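Local coordinates for IroE-like serine hydrolase (Shewanella oneidensis, PDB 3GFF), which probably hydrolyses ester bonds as a serine hydrolase with an alpha/beta-hydrolase fold, at residues 173-176 against 177-180. Sequence-based numbering, arbitrary orientation.
Sequences WFDS and PHYL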
loop_
_atom_site.group_PDB
_atom_site.type_symbol
_atom_site.label_atom_id
_atom_site.label_comp_id
_atom_site.label_asym_id
_atom_site.label_seq_id
_atom_site.Cartn_x
_atom_site.Cartn_y
_atom_site.Cartn_z
ATOM N N TRP A 173 -23.198 11.286 1.627
ATOM C CA TRP A 173 -24.508 11.214 0.992
ATOM C C TRP A 173 -25.577 10.594 1.927
ATOM O O TRP A 173 -26.799 10.849 1.779
ATOM C CB TRP A 173 -24.431 10.437 -0.318
ATOM C CG TRP A 173 -23.985 9.027 -0.136
ATOM C CD1 TRP A 173 -22.724 8.557 -0.275
ATOM C CD2 TRP A 173 -24.794 7.905 0.269
ATOM N NE1 TRP A 173 -22.692 7.207 -0.021
ATOM C CE2 TRP A 173 -23.944 6.785 0.335
ATOM C CE3 TRP A 173 -26.151 7.745 0.578
ATOM C CZ2 TRP A 173 -24.397 5.521 0.692
ATOM C CZ3 TRP A 173 -26.603 6.496 0.952
ATOM C CH2 TRP A 173 -25.723 5.391 0.996
ATOM N N PHE A 174 -25.135 9.838 2.935
ATOM C CA PHE A 174 -26.091 9.184 3.786
ATOM C C PHE A 174 -26.932 10.221 4.523
ATOM O O PHE A 174 -26.402 11.133 5.158
ATOM C CB PHE A 174 -25.456 8.198 4.753
ATOM C CG PHE A 174 -26.459 7.539 5.633
ATOM C CD1 PHE A 174 -27.201 6.489 5.174
ATOM C CD2 PHE A 174 -26.733 8.046 6.877
ATOM C CE1 PHE A 174 -28.169 5.913 5.956
ATOM C CE2 PHE A 174 -27.688 7.467 7.675
ATOM C CZ PHE A 174 -28.392 6.389 7.226
ATOM N N ASP A 175 -28.251 10.080 4.396
ATOM C CA ASP A 175 -29.220 10.962 5.029
ATOM C C ASP A 175 -28.894 12.422 4.760
ATOM O O ASP A 175 -29.043 13.266 5.650
ATOM C CB ASP A 175 -29.325 10.656 6.531
ATOM C CG ASP A 175 -30.450 11.435 7.222
ATOM O OD1 ASP A 175 -31.388 11.873 6.534
ATOM O OD2 ASP A 175 -30.423 11.600 8.456
ATOM N N SER A 176 -28.451 12.705 3.534
ATOM C CA SER A 176 -28.212 14.065 3.046
ATOM C C SER A 176 -29.521 14.662 2.508
ATOM O O SER A 176 -30.299 13.955 1.831
ATOM C CB SER A 176 -27.167 14.111 1.934
ATOM O OG SER A 176 -27.490 13.228 0.869
ATOM N N PRO A 177 -29.717 15.983 2.713
ATOM C CA PRO A 177 -28.783 16.954 3.318
ATOM C C PRO A 177 -28.728 17.044 4.851
ATOM O O PRO A 177 -27.871 17.739 5.380
ATOM C CB PRO A 177 -29.304 18.294 2.758
ATOM C CG PRO A 177 -30.760 18.101 2.647
ATOM C CD PRO A 177 -30.978 16.634 2.313
ATOM N N HIS A 178 -29.656 16.381 5.533
ATOM C CA HIS A 178 -29.785 16.431 6.975
ATOM C C HIS A 178 -28.519 16.170 7.787
ATOM O O HIS A 178 -28.160 17.016 8.622
ATOM C CB HIS A 178 -30.894 15.481 7.450
ATOM C CG HIS A 178 -31.080 15.448 8.939
ATOM N ND1 HIS A 178 -31.779 16.421 9.629
ATOM C CD2 HIS A 178 -30.697 14.538 9.862
ATOM C CE1 HIS A 178 -31.787 16.123 10.919
ATOM N NE2 HIS A 178 -31.131 14.987 11.088
ATOM N N TYR A 179 -27.870 15.018 7.620
ATOM C CA TYR A 179 -26.695 14.766 8.447
ATOM C C TYR A 179 -25.571 15.752 8.148
ATOM O O TYR A 179 -24.950 16.303 9.044
ATOM C CB TYR A 179 -26.201 13.297 8.416
ATOM C CG TYR A 179 -24.971 13.131 9.281
ATOM C CD1 TYR A 179 -25.047 13.354 10.649
ATOM C CD2 TYR A 179 -23.715 12.831 8.722
ATOM C CE1 TYR A 179 -23.956 13.279 11.430
ATOM C CE2 TYR A 179 -22.599 12.726 9.521
ATOM C CZ TYR A 179 -22.730 12.960 10.873
ATOM O OH TYR A 179 -21.646 12.878 11.694
ATOM N N LEU A 180 -25.327 15.976 6.878
ATOM C CA LEU A 180 -24.277 16.869 6.443
ATOM C C LEU A 180 -24.442 18.268 7.064
ATOM O O LEU A 180 -23.457 18.877 7.414
ATOM C CB LEU A 180 -24.289 16.928 4.913
ATOM C CG LEU A 180 -23.291 17.853 4.226
ATOM C CD1 LEU A 180 -21.845 17.448 4.584
ATOM C CD2 LEU A 180 -23.533 17.815 2.721
HETATM O O HOH W 1 -25.495 13.630 5.025
HETATM O O HOH W 2 -31.715 14.027 4.797
#
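The carbonyl oxygen of Asp-175 receives the backbone N-H of Tyr-179. The bond is nearly straight (170°), with Asp-175 O and Tyr-179 N 2.9 Å apart. It ties the loop to the start of helix 178-189. Two waters add further links. One donates to Phe-174 O and accepts from Leu-180 N. The other donates to Asp-175 OD1 at 2.8 Å and accepts from His-178 N at 3.2 Å, so the carboxylate reaches the N-H of His-178 through water. The side chains of Asp-175 and His-178 run side by side in the same direction. Asp-175 CG is anti to the backbone N (chi1 -173°), which lays the carboxylate beside the His-178 ring. Their planes are 32° apart, and Asp-175 OD2 lies 3.3 Å from His-178 CD2, oblique to the ring. OD2 also has a hydrogen bond to Thr-93. An alanine in place of Asp-175 would probably cost the water its bond to OD1 and Thr-93 its bond to OD2. Within the turn, Trp-173 O accepts two bonds on one face of its carbonyl plane. Ser-176 N is 3.0 Å from Trp-173 O and closes a type II beta turn; Ser-176 OG is 2.6 Å from the same oxygen and also pairs with Tyr-215. A cis peptide then leads into Pro-177. The Tyr-179 side chain packs on helix 146-156, and its OH bonds Glu-153. The whole is a beta turn and cis-proline leading from the loop after strand 164-168 into helix 178-189 of an alpha/beta-hydrolase fold.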